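Local coordinates for protein pyruvate carboxylase n-terminal domain (Aquifex aeolicus, PDB 1ULZ) that forms the biotin carboxylase subunit of pyruvate carboxylase and carries an ATP-grasp domain between its N-terminal and C-terminal domains, at residues G135-L140 with K178-A183; A158-G163 with R193-L198. The protein carries 1 engineered substitution. All coordinates share one frame; numbering follows the deposited sequence.

Contact 1. Residues G135-L140 with K178-A183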
ATOM      1  N   GLY A 135     -27.162 -41.055   3.362  1.00 37.69           N
ATOM      2  CA  GLY A 135     -28.332 -41.107   4.217  1.00 36.04           C
ATOM      3  C   GLY A 135     -28.033 -42.047   5.376  1.00 35.33           C
ATOM      4  O   GLY A 135     -26.873 -42.354   5.653  1.00 34.85           O
ATOM      5  N   VAL A 136     -29.073 -42.524   6.048  1.00 34.54           N
ATOM      6  CA  VAL A 136     -28.895 -43.419   7.184  1.00 33.51           C
ATOM      7  C   VAL A 136     -28.183 -44.714   6.803  1.00 33.39           C
ATOM      8  O   VAL A 136     -28.346 -45.218   5.690  1.00 34.58           O
ATOM      9  CB  VAL A 136     -30.252 -43.759   7.819  1.00 33.49           C
ATOM     10  CG1 VAL A 136     -30.079 -44.791   8.919  1.00 33.56           C
ATOM     11  CG2 VAL A 136     -30.887 -42.484   8.376  1.00 33.43           C
ATOM     12  N   LEU A 137     -27.377 -45.235   7.726  1.00 31.98           N
ATOM     13  CA  LEU A 137     -26.653 -46.480   7.506  1.00 31.21           C
ATOM     14  C   LEU A 137     -27.641 -47.639   7.566  1.00 32.60           C
ATOM     15  O   LEU A 137     -28.505 -47.695   8.449  1.00 31.45           O
ATOM     16  CB  LEU A 137     -25.575 -46.676   8.581  1.00 29.82           C
ATOM     17  CG  LEU A 137     -24.317 -45.813   8.458  1.00 29.09           C
ATOM     18  CD1 LEU A 137     -23.503 -45.863   9.744  1.00 27.07           C
ATOM     19  CD2 LEU A 137     -23.503 -46.303   7.279  1.00 27.22           C
ATOM     20  N   LYS A 138     -27.513 -48.564   6.622  1.00 33.78           N
ATOM     21  CA  LYS A 138     -28.398 -49.716   6.573  1.00 35.50           C
ATOM     22  C   LYS A 138     -28.022 -50.758   7.611  1.00 34.87           C
ATOM     23  O   LYS A 138     -28.895 -51.405   8.182  1.00 36.37           O
ATOM     24  CB  LYS A 138     -28.366 -50.360   5.183  1.00 38.51           C
ATOM     25  CG  LYS A 138     -29.103 -49.577   4.103  1.00 40.15           C
ATOM     26  CD  LYS A 138     -29.221 -50.422   2.847  1.00 43.30           C
ATOM     27  CE  LYS A 138     -29.797 -51.802   3.189  1.00 45.70           C
ATOM     28  NZ  LYS A 138     -30.022 -52.666   1.988  1.00 46.28           N
ATOM     29  N   SER A 139     -26.724 -50.915   7.853  1.00 33.39           N
ATOM     30  CA  SER A 139     -26.246 -51.901   8.815  1.00 31.51           C
ATOM     31  C   SER A 139     -24.790 -51.667   9.199  1.00 31.29           C
ATOM     32  O   SER A 139     -24.125 -50.757   8.683  1.00 30.17           O
ATOM     33  CB  SER A 139     -26.359 -53.298   8.224  1.00 31.62           C
ATOM     34  OG  SER A 139     -25.413 -53.452   7.177  1.00 32.54           O
ATOM     35  N   LEU A 140     -24.296 -52.513  10.096  1.00 29.40           N
ATOM     36  CA  LEU A 140     -22.920 -52.414  10.556  1.00 30.57           C
ATOM     37  C   LEU A 140     -22.005 -52.853   9.419  1.00 29.81           C
ATOM     38  O   LEU A 140     -20.922 -52.298   9.221  1.00 28.89           O
ATOM     39  CB  LEU A 140     -22.711 -53.319  11.769  1.00 31.55           C
ATOM     40  CG  LEU A 140     -21.544 -53.045  12.720  1.00 33.68           C
ATOM     41  CD1 LEU A 140     -21.535 -54.115  13.792  1.00 32.61           C
ATOM     42  CD2 LEU A 140     -20.228 -53.048  11.981  1.00 35.43           C
ATOM     43  N   LYS A 178     -17.527 -50.973  17.909  1.00 24.27           N
ATOM     44  CA  LYS A 178     -17.915 -50.631  19.274  1.00 24.94           C
ATOM     45  C   LYS A 178     -18.800 -49.385  19.351  1.00 25.95           C
ATOM     46  O   LYS A 178     -19.759 -49.349  20.124  1.00 25.90           O
ATOM     47  CB  LYS A 178     -16.663 -50.458  20.136  1.00 25.73           C
ATOM     48  CG  LYS A 178     -15.952 -51.783  20.388  1.00 26.94           C
ATOM     49  CD  LYS A 178     -14.563 -51.613  20.992  1.00 29.25           C
ATOM     50  CE  LYS A 178     -13.976 -52.987  21.355  1.00 28.96           C
ATOM     51  NZ  LYS A 178     -12.650 -52.903  22.013  1.00 27.22           N
ATOM     52  N   ASN A 179     -18.487 -48.368  18.550  1.00 25.72           N
ATOM     53  CA  ASN A 179     -19.287 -47.151  18.547  1.00 24.07           C
ATOM     54  C   ASN A 179     -20.658 -47.397  17.931  1.00 24.88           C
ATOM     55  O   ASN A 179     -21.653 -46.812  18.357  1.00 24.50           O
ATOM     56  CB  ASN A 179     -18.581 -46.032  17.777  1.00 23.11           C
ATOM     57  CG  ASN A 179     -17.447 -45.415  18.562  1.00 23.89           C
ATOM     58  OD1 ASN A 179     -17.567 -45.192  19.762  1.00 23.00           O
ATOM     59  ND2 ASN A 179     -16.339 -45.122  17.885  1.00 25.15           N
ATOM     60  N   TYR A 180     -20.705 -48.258  16.920  1.00 24.75           N
ATOM     61  CA  TYR A 180     -21.965 -48.563  16.259  1.00 26.26           C
ATOM     62  C   TYR A 180     -22.905 -49.295  17.212  1.00 27.46           C
ATOM     63  O   TYR A 180     -24.094 -48.999  17.269  1.00 27.83           O
ATOM     64  CB  TYR A 180     -21.731 -49.435  15.019  1.00 27.30           C
ATOM     65  CG  TYR A 180     -22.973 -49.600  14.171  1.00 28.14           C
ATOM     66  CD1 TYR A 180     -23.232 -48.742  13.109  1.00 27.58           C
ATOM     67  CD2 TYR A 180     -23.914 -50.581  14.466  1.00 27.79           C
ATOM     68  CE1 TYR A 180     -24.394 -48.855  12.362  1.00 28.83           C
ATOM     69  CE2 TYR A 180     -25.081 -50.701  13.727  1.00 28.14           C
ATOM     70  CZ  TYR A 180     -25.317 -49.836  12.676  1.00 29.64           C
ATOM     71  OH  TYR A 180     -26.479 -49.946  11.936  1.00 30.19           O
ATOM     72  N   GLU A 181     -22.365 -50.249  17.961  1.00 28.26           N
ATOM     73  CA  GLU A 181     -23.172 -51.020  18.897  1.00 30.79           C
ATOM     74  C   GLU A 181     -23.662 -50.165  20.060  1.00 30.61           C
ATOM     75  O   GLU A 181     -24.826 -50.260  20.461  1.00 29.67           O
ATOM     76  CB  GLU A 181     -22.371 -52.218  19.407  1.00 31.76           C
ATOM     77  CG  GLU A 181     -21.763 -53.018  18.268  1.00 36.93           C
ATOM     78  CD  GLU A 181     -21.262 -54.383  18.686  1.00 38.13           C
ATOM     79  OE1 GLU A 181     -20.638 -54.500  19.763  1.00 41.09           O
ATOM     80  OE2 GLU A 181     -21.481 -55.345  17.921  1.00 41.76           O
ATOM     81  N   GLN A 182     -22.781 -49.320  20.590  1.00 30.52           N
ATOM     82  CA  GLN A 182     -23.140 -48.446  21.703  1.00 30.40           C
ATOM     83  C   GLN A 182     -24.221 -47.467  21.279  1.00 30.85           C
ATOM     84  O   GLN A 182     -25.150 -47.175  22.038  1.00 31.71           O
ATOM     85  CB  GLN A 182     -21.917 -47.669  22.186  1.00 30.56           C
ATOM     86  CG  GLN A 182     -22.209 -46.633  23.277  1.00 30.42           C
ATOM     87  CD  GLN A 182     -22.866 -47.226  24.521  1.00 31.52           C
ATOM     88  OE1 GLN A 182     -22.500 -48.312  24.977  1.00 32.25           O
ATOM     89  NE2 GLN A 182     -23.831 -46.500  25.085  1.00 29.73           N
ATOM     90  N   ALA A 183     -24.098 -46.964  20.056  1.00 29.69           N
ATOM     91  CA  ALA A 183     -25.055 -46.007  19.532  1.00 30.39           C
ATOM     92  C   ALA A 183     -26.428 -46.624  19.288  1.00 31.42           C
ATOM     93  O   ALA A 183     -27.452 -46.020  19.619  1.00 31.02           O
ATOM     94  CB  ALA A 183     -24.522 -45.391  18.239  1.00 28.88           C
TER
HETATM   95  O   HOH W   1     -27.951 -47.672  11.154  1.00 39.28           O

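Contact 2. Residues A158-G163 with R193-L198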
ATOM      1  N   ALA A 158     -25.670 -40.153  15.638  1.00 31.16           N
ATOM      2  CA  ALA A 158     -27.103 -40.415  15.615  1.00 32.32           C
ATOM      3  C   ALA A 158     -27.835 -39.112  15.313  1.00 33.52           C
ATOM      4  O   ALA A 158     -27.476 -38.053  15.832  1.00 33.82           O
ATOM      5  CB  ALA A 158     -27.549 -40.978  16.955  1.00 30.54           C
ATOM      6  N   THR A 159     -28.856 -39.179  14.469  1.00 34.98           N
ATOM      7  CA  THR A 159     -29.597 -37.976  14.124  1.00 37.40           C
ATOM      8  C   THR A 159     -31.082 -38.094  14.432  1.00 38.97           C
ATOM      9  O   THR A 159     -31.869 -37.253  14.012  1.00 41.30           O
ATOM     10  CB  THR A 159     -29.428 -37.625  12.634  1.00 37.68           C
ATOM     11  OG1 THR A 159     -30.073 -38.624  11.833  1.00 38.51           O
ATOM     12  CG2 THR A 159     -27.944 -37.570  12.270  1.00 37.27           C
ATOM     13  N   ALA A 160     -31.466 -39.136  15.163  1.00 39.09           N
ATOM     14  CA  ALA A 160     -32.863 -39.327  15.535  1.00 39.34           C
ATOM     15  C   ALA A 160     -32.937 -40.107  16.845  1.00 39.88           C
ATOM     16  O   ALA A 160     -31.928 -40.641  17.311  1.00 40.35           O
ATOM     17  CB  ALA A 160     -33.603 -40.075  14.430  1.00 40.04           C
ATOM     18  N   GLY A 161     -34.125 -40.163  17.442  1.00 40.16           N
ATOM     19  CA  GLY A 161     -34.293 -40.879  18.696  1.00 39.62           C
ATOM     20  C   GLY A 161     -33.760 -40.123  19.899  1.00 39.94           C
ATOM     21  O   GLY A 161     -33.153 -39.057  19.764  1.00 40.43           O
ATOM     22  N   GLY A 162     -33.974 -40.686  21.084  1.00 39.94           N
ATOM     23  CA  GLY A 162     -33.527 -40.045  22.308  1.00 38.48           C
ATOM     24  C   GLY A 162     -32.197 -40.567  22.806  1.00 37.32           C
ATOM     25  O   GLY A 162     -31.899 -40.491  23.995  1.00 36.73           O
ATOM     26  N   GLY A 163     -31.399 -41.113  21.894  1.00 36.11           N
ATOM     27  CA  GLY A 163     -30.092 -41.625  22.263  1.00 33.29           C
ATOM     28  C   GLY A 163     -29.073 -40.503  22.182  1.00 32.21           C
ATOM     29  O   GLY A 163     -29.385 -39.421  21.680  1.00 32.05           O
ATOM     30  N   ARG A 193     -35.446 -45.004  16.313  1.00 52.00           N
ATOM     31  CA  ARG A 193     -34.341 -45.224  15.387  1.00 51.41           C
ATOM     32  C   ARG A 193     -33.253 -44.208  15.682  1.00 50.40           C
ATOM     33  O   ARG A 193     -33.536 -43.098  16.146  1.00 50.82           O
ATOM     34  CB  ARG A 193     -34.804 -45.057  13.929  1.00 52.51           C
ATOM     35  CG  ARG A 193     -35.610 -46.229  13.375  1.00 53.99           C
ATOM     36  CD  ARG A 193     -35.809 -46.111  11.856  1.00 55.33           C
ATOM     37  NE  ARG A 193     -36.366 -47.340  11.287  1.00 56.94           N
ATOM     38  CZ  ARG A 193     -36.491 -47.581   9.980  1.00 57.54           C
ATOM     39  NH1 ARG A 193     -36.099 -46.679   9.087  1.00 57.67           N
ATOM     40  NH2 ARG A 193     -37.002 -48.736   9.561  1.00 57.33           N
ATOM     41  N   GLY A 194     -32.009 -44.583  15.406  1.00 48.97           N
ATOM     42  CA  GLY A 194     -30.911 -43.668  15.648  1.00 46.69           C
ATOM     43  C   GLY A 194     -30.623 -42.862  14.396  1.00 45.85           C
ATOM     44  O   GLY A 194     -30.138 -41.728  14.477  1.00 45.31           O
ATOM     45  N   ASP A 195     -30.944 -43.433  13.236  1.00 43.35           N
ATOM     46  CA  ASP A 195     -30.685 -42.754  11.973  1.00 41.33           C
ATOM     47  C   ASP A 195     -29.213 -42.381  11.988  1.00 38.75           C
ATOM     48  O   ASP A 195     -28.850 -41.209  11.882  1.00 38.10           O
ATOM     49  CB  ASP A 195     -31.550 -41.499  11.853  1.00 42.71           C
ATOM     50  CG  ASP A 195     -32.969 -41.810  11.417  1.00 44.31           C
ATOM     51  OD1 ASP A 195     -33.360 -43.000  11.467  1.00 44.92           O
ATOM     52  OD2 ASP A 195     -33.693 -40.867  11.028  1.00 45.58           O
ATOM     53  N   LEU A 196     -28.374 -43.396  12.139  1.00 35.86           N
ATOM     54  CA  LEU A 196     -26.934 -43.202  12.194  1.00 33.45           C
ATOM     55  C   LEU A 196     -26.348 -42.832  10.844  1.00 31.44           C
ATOM     56  O   LEU A 196     -26.658 -43.454   9.829  1.00 29.95           O
ATOM     57  CB  LEU A 196     -26.252 -44.470  12.709  1.00 32.27           C
ATOM     58  CG  LEU A 196     -26.704 -44.968  14.083  1.00 33.21           C
ATOM     59  CD1 LEU A 196     -25.890 -46.201  14.474  1.00 32.21           C
ATOM     60  CD2 LEU A 196     -26.520 -43.868  15.104  1.00 32.44           C
ATOM     61  N   LEU A 197     -25.498 -41.811  10.849  1.00 29.93           N
ATOM     62  CA  LEU A 197     -24.829 -41.345   9.645  1.00 29.09           C
ATOM     63  C   LEU A 197     -23.328 -41.515   9.866  1.00 28.37           C
ATOM     64  O   LEU A 197     -22.851 -41.419  10.998  1.00 27.75           O
ATOM     65  CB  LEU A 197     -25.135 -39.862   9.407  1.00 30.90           C
ATOM     66  CG  LEU A 197     -26.587 -39.414   9.212  1.00 32.85           C
ATOM     67  CD1 LEU A 197     -26.637 -37.890   9.164  1.00 33.31           C
ATOM     68  CD2 LEU A 197     -27.154 -40.008   7.925  1.00 33.94           C
ATOM     69  N   LEU A 198     -22.589 -41.781   8.795  1.00 26.87           N
ATOM     70  CA  LEU A 198     -21.138 -41.923   8.880  1.00 27.20           C
ATOM     71  C   LEU A 198     -20.546 -40.856   7.953  1.00 26.29           C
ATOM     72  O   LEU A 198     -21.118 -40.555   6.907  1.00 26.56           O
ATOM     73  CB  LEU A 198     -20.687 -43.316   8.418  1.00 26.16           C
ATOM     74  CG  LEU A 198     -19.250 -43.693   8.804  1.00 28.53           C
ATOM     75  CD1 LEU A 198     -19.208 -44.020  10.285  1.00 29.67           C
ATOM     76  CD2 LEU A 198     -18.761 -44.891   8.006  1.00 28.80           C
TER

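Contact 1. Residues G135-L140 with K178-A183
Leu-137 and Leu-140 meet the ring of Tyr-180 in an apolar contact between a loop and a helix, near the surface of the ATP-grasp region. The site lies in the small lobe of the biotin carboxylase fold, often called the B domain, where a three-stranded antiparallel sheet carries helices 140-150 and 173-189. Segment 135-140 leads into the first helix. Tyr-180 belongs to the second. Its CG is anti to the backbone N (chi1 -171°), and the ring reaches across to the loop. Leu-140 covers one face of this ring. Its CA stands over the ring centre, and Leu-140 CB makes a CH-pi contact, 4.2 Å from the Tyr-180 ring centroid and 20° off the normal. Leu-140 CG comes as close as 3.8 Å to Tyr-180 CD2, and the two side chains cross obliquely. Leu-137 comes from a different direction. Leu-137 CD1 lies at the ring edge, 4.1 Å from Tyr-180 CE1, and the two side chains run past one another in opposing senses. The ring is thus met on a face by one leucine and at its edge by the other. Beyond the segments, Leu-137 and Tyr-180 both touch Leu-156 of strand 154-158, so the pair also packs on the sheet. Ser-139 sits at the N-cap of helix 140-150, and its OG bonds to the N of Glu-142. Ser-139 C is 3.6 Å from Tyr-180 OH, so the phenol end rests beside the start of that helix. No direct hydrogen bond joins the two segments. One water bridges them instead: it donates to Leu-137 O at 2.8 Å and is hydrogen-bonded to Tyr-180 OH at 2.8 Å.

Contact 2. Residues A158-G163 with R193-L198
The side chain of Thr-159 crosses those of Asp-195 and Leu-197 at about a right angle, and its two branches do different work. OG1 lies between the backbone N and the carbonyl carbon (chi1 68°). Thr-159 OG1 donates to Asp-195 O at 2.9 Å, in the carbonyl plane and on a lone pair. Thr-159 CG2 instead presses on Leu-197 CD1 at 3.4 Å, tighter than usual for two carbons. The backbone of Thr-159 adds to the grip. Thr-159 N donates to Gly-194 O at 2.9 Å, nearly along the C=O axis, and also to Asp-195 O, which it approaches from above the carbonyl plane. Asp-195 O thus takes two donors from one residue. A weak bond from Ala-160 N to Gly-194 O accompanies them. The segments run roughly antiparallel, where the chain leaving strand 154-158 runs beside the chain leading into strand 196-200 in the B-domain sheet of the biotin carboxylase fold. Past this point the chain enters the glycine-rich loop of the family, which starts here at Gly-161. That residue has a positive phi (77°) and passes so near Arg-193 O that a side-chain carbon would have no room. The carboxylate of Asp-195 lies beside Ala-160, with Asp-195 OD2 3.5 Å from Ala-160 CB. Leu-196 leaves its backbone on the side opposite Asp-195, and Leu-196 CD2 packs against Ala-158 CB at 3.6 Å. The other methyl, CD1, meets the Tyr-180 ring, and Leu-196 also touches Ala-183, both on helix 173-189.

From the N terminus, the four segments come in the order 135-140, 158-163, 178-183 and 193-198. Contact 1 joins the first to the third and closes a loop of 37 residues. Contact 2 joins the second to the fourth and closes one of 29. The two loops therefore cross and neither nests in the other. Contact 1 ties the approach to helix 140-150 to helix 173-189. Contact 2 ties the chain leaving strand 154-158 to the chain leading into strand 196-200. They lie about 9 Å apart, centre to centre. They touch directly: Leu-137 N probably bonds to Leu-196 O, at 2.8 Å, and Val-136 CG2 packs on Asp-195 CA.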